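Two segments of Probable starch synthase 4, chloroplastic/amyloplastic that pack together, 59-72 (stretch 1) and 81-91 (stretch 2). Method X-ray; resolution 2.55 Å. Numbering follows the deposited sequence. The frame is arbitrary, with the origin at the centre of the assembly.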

ATOM      1  N   ASP A  59      -7.729 -11.903 -14.151  1.00 56.14           N
ATOM      2  CA  ASP A  59      -7.619 -13.355 -14.036  1.00 60.42           C
ATOM      3  C   ASP A  59      -7.923 -13.965 -12.691  1.00 60.74           C
ATOM      4  O   ASP A  59      -8.012 -15.192 -12.601  1.00 63.42           O
ATOM      5  CB  ASP A  59      -6.324 -13.899 -14.671  1.00 62.44           C
ATOM      6  CG  ASP A  59      -5.117 -13.292 -14.129  1.00 60.22           C
ATOM      7  OD1 ASP A  59      -4.976 -13.454 -12.906  1.00 60.24           O
ATOM      8  OD2 ASP A  59      -4.294 -12.715 -14.930  1.00 61.28           O
ATOM      9  N   ARG A  60      -8.146 -13.149 -11.663  1.00 60.45           N
ATOM     10  CA  ARG A  60      -8.612 -13.668 -10.383  1.00 60.35           C
ATOM     11  C   ARG A  60     -10.043 -13.246 -10.099  1.00 56.70           C
ATOM     12  O   ARG A  60     -10.544 -13.487  -9.000  1.00 54.64           O
ATOM     13  CB  ARG A  60      -7.659 -13.233  -9.267  1.00 62.34           C
ATOM     14  CG  ARG A  60      -6.182 -13.471  -9.613  1.00 65.65           C
ATOM     15  CD  ARG A  60      -5.828 -14.954  -9.695  1.00 71.21           C
ATOM     16  NE  ARG A  60      -5.615 -15.550  -8.356  1.00 75.73           N
ATOM     17  CZ  ARG A  60      -5.560 -16.857  -8.080  1.00 81.35           C
ATOM     18  NH1 ARG A  60      -5.658 -17.785  -9.040  1.00 83.80           N
ATOM     19  NH2 ARG A  60      -5.391 -17.247  -6.820  1.00 83.21           N
ATOM     20  N   VAL A  61     -10.703 -12.696 -11.117  1.00 55.37           N
ATOM     21  CA  VAL A  61     -12.068 -12.235 -11.001  1.00 54.37           C
ATOM     22  C   VAL A  61     -12.943 -13.395 -11.382  1.00 54.85           C
ATOM     23  O   VAL A  61     -12.891 -13.823 -12.496  1.00 57.35           O
ATOM     24  CB  VAL A  61     -12.326 -11.032 -11.922  1.00 54.13           C
ATOM     25  CG1 VAL A  61     -13.749 -10.514 -11.750  1.00 56.59           C
ATOM     26  CG2 VAL A  61     -11.360  -9.898 -11.622  1.00 51.49           C
ATOM     27  N   ARG A  62     -13.758 -13.876 -10.449  1.00 55.35           N
ATOM     28  CA  ARG A  62     -14.768 -14.900 -10.706  1.00 57.51           C
ATOM     29  C   ARG A  62     -16.129 -14.262 -10.951  1.00 57.43           C
ATOM     30  O   ARG A  62     -16.420 -13.180 -10.419  1.00 54.67           O
ATOM     31  CB  ARG A  62     -14.903 -15.829  -9.496  1.00 59.39           C
ATOM     32  CG  ARG A  62     -13.612 -16.368  -8.923  1.00 60.29           C
ATOM     33  CD  ARG A  62     -12.934 -17.362  -9.840  1.00 65.62           C
ATOM     34  NE  ARG A  62     -11.595 -17.608  -9.327  1.00 68.99           N
ATOM     35  CZ  ARG A  62     -10.430 -17.368  -9.952  1.00 69.94           C
ATOM     36  NH1 ARG A  62     -10.358 -16.892 -11.195  1.00 69.92           N
ATOM     37  NH2 ARG A  62      -9.308 -17.637  -9.304  1.00 70.95           N
ATOM     38  N   ASP A  63     -16.972 -14.942 -11.729  1.00 59.03           N
ATOM     39  CA  ASP A  63     -18.366 -14.548 -11.918  1.00 61.08           C
ATOM     40  C   ASP A  63     -18.540 -13.063 -12.211  1.00 58.63           C
ATOM     41  O   ASP A  63     -19.380 -12.425 -11.632  1.00 59.04           O
ATOM     42  CB  ASP A  63     -19.217 -14.927 -10.686  1.00 63.66           C
ATOM     43  CG  ASP A  63     -18.947 -16.316 -10.184  1.00 66.32           C
ATOM     44  OD1 ASP A  63     -19.384 -17.264 -10.841  1.00 70.41           O
ATOM     45  OD2 ASP A  63     -18.326 -16.461  -9.108  1.00 68.91           O
ATOM     46  N   LEU A  64     -17.730 -12.517 -13.103  1.00 57.11           N
ATOM     47  CA  LEU A  64     -17.828 -11.122 -13.487  1.00 55.17           C
ATOM     48  C   LEU A  64     -18.996 -10.941 -14.405  1.00 57.16           C
ATOM     49  O   LEU A  64     -19.085 -11.638 -15.412  1.00 58.72           O
ATOM     50  CB  LEU A  64     -16.563 -10.688 -14.205  1.00 53.50           C
ATOM     51  CG  LEU A  64     -16.543  -9.268 -14.712  1.00 52.74           C
ATOM     52  CD1 LEU A  64     -16.660  -8.337 -13.535  1.00 51.51           C
ATOM     53  CD2 LEU A  64     -15.276  -9.015 -15.491  1.00 52.17           C
ATOM     54  N   ARG A  65     -19.893 -10.020 -14.072  1.00 58.09           N
ATOM     55  CA  ARG A  65     -21.082  -9.779 -14.910  1.00 61.67           C
ATOM     56  C   ARG A  65     -21.589  -8.386 -14.747  1.00 59.25           C
ATOM     57  O   ARG A  65     -21.418  -7.775 -13.691  1.00 55.91           O
ATOM     58  CB  ARG A  65     -22.216 -10.790 -14.682  1.00 66.62           C
ATOM     59  CG  ARG A  65     -22.239 -11.400 -13.296  1.00 69.26           C
ATOM     60  CD  ARG A  65     -23.214 -12.570 -13.110  1.00 75.27           C
ATOM     61  NE  ARG A  65     -24.060 -12.213 -11.960  1.00 79.53           N
ATOM     62  CZ  ARG A  65     -25.246 -11.580 -12.021  1.00 83.58           C
ATOM     63  NH1 ARG A  65     -25.825 -11.259 -13.192  1.00 85.19           N
ATOM     64  NH2 ARG A  65     -25.868 -11.250 -10.888  1.00 85.50           N
ATOM     65  N   ALA A  66     -22.169  -7.896 -15.840  1.00 60.60           N
ATOM     66  CA  ALA A  66     -22.776  -6.579 -15.898  1.00 61.29           C
ATOM     67  C   ALA A  66     -24.210  -6.727 -15.484  1.00 62.92           C
ATOM     68  O   ALA A  66     -24.928  -7.559 -16.028  1.00 64.64           O
ATOM     69  CB  ALA A  66     -22.688  -5.989 -17.303  1.00 62.08           C
ATOM     70  N   LEU A  67     -24.619  -5.930 -14.500  1.00 63.38           N
ATOM     71  CA  LEU A  67     -25.981  -5.956 -14.015  1.00 65.62           C
ATOM     72  C   LEU A  67     -26.853  -5.182 -14.970  1.00 68.96           C
ATOM     73  O   LEU A  67     -26.388  -4.301 -15.708  1.00 68.05           O
ATOM     74  CB  LEU A  67     -26.070  -5.357 -12.617  1.00 64.31           C
ATOM     75  CG  LEU A  67     -25.324  -6.138 -11.535  1.00 62.94           C
ATOM     76  CD1 LEU A  67     -25.521  -5.401 -10.203  1.00 62.38           C
ATOM     77  CD2 LEU A  67     -25.743  -7.620 -11.462  1.00 63.82           C
ATOM     78  N   ASP A  68     -28.140  -5.516 -14.935  1.00 72.47           N
ATOM     79  CA  ASP A  68     -29.123  -4.881 -15.775  1.00 76.55           C
ATOM     80  C   ASP A  68     -29.538  -3.531 -15.231  1.00 78.77           C
ATOM     81  O   ASP A  68     -29.907  -2.660 -16.034  1.00 80.24           O
ATOM     82  CB  ASP A  68     -30.303  -5.816 -15.937  1.00 79.37           C
ATOM     83  CG  ASP A  68     -29.938  -6.984 -16.770  1.00 80.32           C
ATOM     84  OD1 ASP A  68     -29.671  -6.728 -17.950  1.00 80.68           O
ATOM     85  OD2 ASP A  68     -29.838  -8.115 -16.254  1.00 80.80           O
ATOM     86  N   THR A  69     -29.480  -3.354 -13.900  1.00 79.82           N
ATOM     87  CA  THR A  69     -29.727  -2.059 -13.263  1.00 82.41           C
ATOM     88  C   THR A  69     -28.644  -1.024 -13.597  1.00 82.60           C
ATOM     89  O   THR A  69     -27.498  -1.160 -13.171  1.00 79.52           O
ATOM     90  CB  THR A  69     -29.797  -2.167 -11.706  1.00 82.33           C
ATOM     91  OG1 THR A  69     -29.146  -3.369 -11.281  1.00 81.17           O
ATOM     92  CG2 THR A  69     -31.241  -2.129 -11.171  1.00 84.57           C
ATOM     93  N   VAL A  70     -29.023   0.011 -14.350  1.00 85.62           N
ATOM     94  CA  VAL A  70     -28.175   1.199 -14.533  1.00 85.07           C
ATOM     95  C   VAL A  70     -28.371   2.109 -13.291  1.00 82.77           C
ATOM     96  O   VAL A  70     -29.453   2.133 -12.701  1.00 82.09           O
ATOM     97  CB  VAL A  70     -28.471   1.919 -15.879  1.00 88.31           C
ATOM     98  CG1 VAL A  70     -27.591   3.151 -16.057  1.00 87.13           C
ATOM     99  CG2 VAL A  70     -28.274   0.958 -17.056  1.00 89.33           C
ATOM    100  N   VAL A  71     -27.308   2.805 -12.871  1.00 79.36           N
ATOM    101  CA  VAL A  71     -27.360   3.714 -11.722  1.00 75.99           C
ATOM    102  C   VAL A  71     -26.956   5.112 -12.190  1.00 75.96           C
ATOM    103  O   VAL A  71     -25.799   5.347 -12.593  1.00 72.61           O
ATOM    104  CB  VAL A  71     -26.482   3.245 -10.540  1.00 72.07           C
ATOM    105  CG1 VAL A  71     -26.423   4.309  -9.451  1.00 71.31           C
ATOM    106  CG2 VAL A  71     -27.015   1.934  -9.971  1.00 72.17           C
ATOM    107  N   GLU A  72     -27.933   6.019 -12.136  1.00 77.94           N
ATOM    108  CA  GLU A  72     -27.732   7.412 -12.509  1.00 78.30           C
ATOM    109  C   GLU A  72     -27.031   8.138 -11.370  1.00 74.81           C
ATOM    110  O   GLU A  72     -27.407   7.976 -10.210  1.00 75.86           O
ATOM    111  CB  GLU A  72     -29.065   8.088 -12.836  1.00 82.56           C
ATOM    112  CG  GLU A  72     -29.803   7.419 -13.984  1.00 84.72           C
ATOM    113  CD  GLU A  72     -30.535   8.407 -14.870  1.00 86.97           C
ATOM    114  OE1 GLU A  72     -30.208   8.455 -16.080  1.00 87.90           O
ATOM    115  OE2 GLU A  72     -31.421   9.127 -14.358  1.00 87.28           O
ATOM    116  N   LYS A  81     -25.246   8.046 -16.576  1.00 72.38           N
ATOM    117  CA  LYS A  81     -25.452   6.606 -16.444  1.00 71.12           C
ATOM    118  C   LYS A  81     -24.177   5.894 -16.056  1.00 66.89           C
ATOM    119  O   LYS A  81     -23.102   6.244 -16.537  1.00 65.09           O
ATOM    120  CB  LYS A  81     -26.045   6.048 -17.728  1.00 73.77           C
ATOM    121  CG  LYS A  81     -27.510   6.435 -17.836  1.00 77.05           C
ATOM    122  CD  LYS A  81     -28.141   5.938 -19.122  1.00 80.12           C
ATOM    123  CE  LYS A  81     -29.618   6.307 -19.148  1.00 82.85           C
ATOM    124  NZ  LYS A  81     -30.106   6.416 -20.552  1.00 86.48           N
ATOM    125  N   ASN A  82     -24.310   4.923 -15.156  1.00 64.73           N
ATOM    126  CA  ASN A  82     -23.198   4.030 -14.775  1.00 62.36           C
ATOM    127  C   ASN A  82     -23.591   2.554 -14.936  1.00 62.32           C
ATOM    128  O   ASN A  82     -24.611   2.149 -14.376  1.00 64.17           O
ATOM    129  CB  ASN A  82     -22.816   4.262 -13.310  1.00 60.14           C
ATOM    130  CG  ASN A  82     -22.370   5.680 -13.028  1.00 58.88           C
ATOM    131  OD1 ASN A  82     -23.106   6.463 -12.454  1.00 60.92           O
ATOM    132  ND2 ASN A  82     -21.163   6.006 -13.415  1.00 57.15           N
ATOM    133  N   LYS A  83     -22.817   1.775 -15.700  1.00 61.53           N
ATOM    134  CA  LYS A  83     -22.940   0.301 -15.731  1.00 61.03           C
ATOM    135  C   LYS A  83     -22.313  -0.241 -14.452  1.00 56.37           C
ATOM    136  O   LYS A  83     -21.186   0.093 -14.141  1.00 54.04           O
ATOM    137  CB  LYS A  83     -22.210  -0.375 -16.942  1.00 63.13           C
ATOM    138  CG  LYS A  83     -23.084  -0.869 -18.084  1.00 67.24           C
ATOM    139  CD  LYS A  83     -23.824   0.294 -18.757  1.00 71.05           C
ATOM    140  CE  LYS A  83     -25.301   0.030 -19.147  1.00 74.07           C
ATOM    141  NZ  LYS A  83     -25.483  -0.311 -20.586  1.00 77.14           N
ATOM    142  N   ILE A  84     -23.051  -1.080 -13.734  1.00 54.73           N
ATOM    143  CA  ILE A  84     -22.551  -1.736 -12.531  1.00 52.10           C
ATOM    144  C   ILE A  84     -22.163  -3.184 -12.861  1.00 51.41           C
ATOM    145  O   ILE A  84     -22.939  -3.924 -13.506  1.00 52.00           O
ATOM    146  CB  ILE A  84     -23.606  -1.711 -11.407  1.00 52.27           C
ATOM    147  CG1 ILE A  84     -24.107  -0.273 -11.178  1.00 52.97           C
ATOM    148  CG2 ILE A  84     -23.052  -2.283 -10.107  1.00 50.44           C
ATOM    149  CD1 ILE A  84     -23.011   0.769 -11.029  1.00 51.63           C
ATOM    150  N   TRP A  85     -20.958  -3.571 -12.424  1.00 48.73           N
ATOM    151  CA  TRP A  85     -20.481  -4.940 -12.582  1.00 48.75           C
ATOM    152  C   TRP A  85     -20.302  -5.555 -11.209  1.00 47.66           C
ATOM    153  O   TRP A  85     -19.962  -4.838 -10.278  1.00 45.99           O
ATOM    154  CB  TRP A  85     -19.145  -4.962 -13.318  1.00 47.34           C
ATOM    155  CG  TRP A  85     -19.175  -4.455 -14.715  1.00 48.54           C
ATOM    156  CD1 TRP A  85     -19.413  -3.173 -15.119  1.00 49.10           C
ATOM    157  CD2 TRP A  85     -18.959  -5.215 -15.906  1.00 49.78           C
ATOM    158  NE1 TRP A  85     -19.361  -3.088 -16.475  1.00 50.57           N
ATOM    159  CE2 TRP A  85     -19.078  -4.326 -16.987  1.00 51.27           C
ATOM    160  CE3 TRP A  85     -18.649  -6.551 -16.160  1.00 50.03           C
ATOM    161  CZ2 TRP A  85     -18.919  -4.738 -18.316  1.00 52.55           C
ATOM    162  CZ3 TRP A  85     -18.487  -6.951 -17.451  1.00 51.74           C
ATOM    163  CH2 TRP A  85     -18.643  -6.049 -18.523  1.00 53.08           C
ATOM    164  N   ILE A  86     -20.506  -6.873 -11.087  1.00 48.75           N
ATOM    165  CA  ILE A  86     -20.101  -7.572  -9.855  1.00 48.10           C
ATOM    166  C   ILE A  86     -19.232  -8.748 -10.165  1.00 47.19           C
ATOM    167  O   ILE A  86     -19.315  -9.319 -11.224  1.00 47.80           O
ATOM    168  CB  ILE A  86     -21.278  -8.050  -8.946  1.00 50.40           C
ATOM    169  CG1 ILE A  86     -22.022  -9.251  -9.535  1.00 52.89           C
ATOM    170  CG2 ILE A  86     -22.251  -6.912  -8.691  1.00 51.92           C
ATOM    171  CD1 ILE A  86     -23.306  -9.626  -8.801  1.00 55.10           C
ATOM    172  N   GLY A  87     -18.439  -9.120  -9.187  1.00 45.64           N
ATOM    173  CA  GLY A  87     -17.530 -10.223  -9.306  1.00 45.69           C
ATOM    174  C   GLY A  87     -17.002 -10.553  -7.948  1.00 44.80           C
ATOM    175  O   GLY A  87     -17.255  -9.835  -6.984  1.00 44.73           O
ATOM    176  N   THR A  88     -16.262 -11.636  -7.864  1.00 45.09           N
ATOM    177  CA  THR A  88     -15.711 -12.068  -6.595  1.00 44.92           C
ATOM    178  C   THR A  88     -14.212 -12.137  -6.773  1.00 44.34           C
ATOM    179  O   THR A  88     -13.714 -12.768  -7.708  1.00 43.64           O
ATOM    180  CB  THR A  88     -16.306 -13.404  -6.169  1.00 46.39           C
ATOM    181  OG1 THR A  88     -17.738 -13.265  -6.076  1.00 47.62           O
ATOM    182  CG2 THR A  88     -15.773 -13.825  -4.814  1.00 45.61           C
ATOM    183  N   VAL A  89     -13.512 -11.406  -5.906  1.00 43.75           N
ATOM    184  CA  VAL A  89     -12.077 -11.282  -5.968  1.00 43.75           C
ATOM    185  C   VAL A  89     -11.557 -11.782  -4.629  1.00 44.30           C
ATOM    186  O   VAL A  89     -11.736 -11.140  -3.573  1.00 42.38           O
ATOM    187  CB  VAL A  89     -11.627  -9.828  -6.211  1.00 43.80           C
ATOM    188  CG1 VAL A  89     -10.103  -9.743  -6.261  1.00 42.80           C
ATOM    189  CG2 VAL A  89     -12.257  -9.286  -7.487  1.00 44.79           C
ATOM    190  N   GLU A  90     -10.948 -12.959  -4.703  1.00 46.99           N
ATOM    191  CA  GLU A  90     -10.441 -13.698  -3.565  1.00 49.02           C
ATOM    192  C   GLU A  90     -11.407 -13.816  -2.392  1.00 47.93           C
ATOM    193  O   GLU A  90     -11.083 -13.511  -1.240  1.00 46.95           O
ATOM    194  CB  GLU A  90      -9.035 -13.191  -3.225  1.00 51.36           C
ATOM    195  CG  GLU A  90      -8.014 -13.919  -4.136  1.00 52.98           C
ATOM    196  CD  GLU A  90      -6.627 -13.324  -4.116  1.00 52.73           C
ATOM    197  OE1 GLU A  90      -6.281 -12.702  -3.084  1.00 50.43           O
ATOM    198  OE2 GLU A  90      -5.923 -13.494  -5.150  1.00 55.87           O
ATOM    199  N   GLY A  91     -12.614 -14.259  -2.737  1.00 48.00           N
ATOM    200  CA  GLY A  91     -13.687 -14.447  -1.775  1.00 48.51           C
ATOM    201  C   GLY A  91     -14.421 -13.186  -1.365  1.00 47.36           C
ATOM    202  O   GLY A  91     -15.412 -13.289  -0.667  1.00 49.86           O
TER
HETATM  203  O   HOH W   1     -25.643  -1.735 -14.902  1.00 29.24           O

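The most unusual feature of this contact is the way an antiparallel pairing survives two interruptions, one absorbed by a beta bulge and the other by a single water. Lys81 to Val89 belong to one continuous strand that begins earlier in the chain, while stretch 1 turns corners at Asp63 and Asp68 and meets it in separate segments.

At the second corner, around Asp68, the direct ladder opens, and water 1 fills the gap. Water 1 donates to Leu67 O (2.8 Å) and to Thr69 O (2.6 Å) and accepts from Ile84 N (2.9 Å), so a strand amide left without a carbonyl across from it is still satisfied. Ile84 O, on the same residue, takes the direct bond from Leu67 N at 2.8 Å.

The bulge lies at the other corner. Before it, Arg62 and Thr88 form a reciprocal pair, Arg62 N to Thr88 O and Thr88 N to Arg62 O, both 3.0 Å. After it, Arg65 and Ile86 do the same, with Arg65 N to Ile86 O at 3.0 Å and Ile86 N to Arg65 O at 2.9 Å. Two residues of stretch 1 thus lie between these pairs, against one of stretch 2. Asp63, with phi and psi both positive, makes the corner, and Asp63 O comes within 3.1 Å of Ile86 O, a meeting of two acceptors that gives no bond. Gly87 faces the bulge. An ideal CB on Gly87 would point toward stretch 1 and lie 3.1 Å from Val61 CG1 and 3.3 Å from Arg62 O, so glycine avoids two tight contacts.

On the face carrying Ala66 and Trp85, the indole supplies a flat surface and the alanine fits it. Ala66 CB sits 3.9 Å from the centroid of the six-membered ring of Trp85, only 7° off the normal, a CH-pi contact in which a small methyl can rest squarely over the ring. Leu64, in a t, p rotamer, adds its CG at 3.7 Å from Trp85 CE3.

The aliphatic cluster joins Leu67, Val71, Ile84 and Ile86. Leu67 points toward stretch 2, and Leu67 CD1 reaches both Ile84 CG2 (4.0 Å) and Ile86 CG2 (3.9 Å). From beyond the water, Val71 CG2 approaches Ile84 CG1 at 3.8 Å, so buried Ile84 touches side chains on both sides of the corner at Asp68. Branched and extended aliphatics suit this place because they cover apolar area without polar groups to satisfy.

The ends are held more lightly. Val71 N donates to Asn82 O at 3.2 Å, but the return bond, Asn82 N to Val71 O at 3.0 Å, is bent and weak. At the far end Arg60 NE and Glu90 OE2 make a long salt bridge of 3.8 Å, the carboxylate oxygen lying at the guanidinium edge. The design rule is economical: place glycine opposite a bulge, methyl over indole, and charge at the exposed margin.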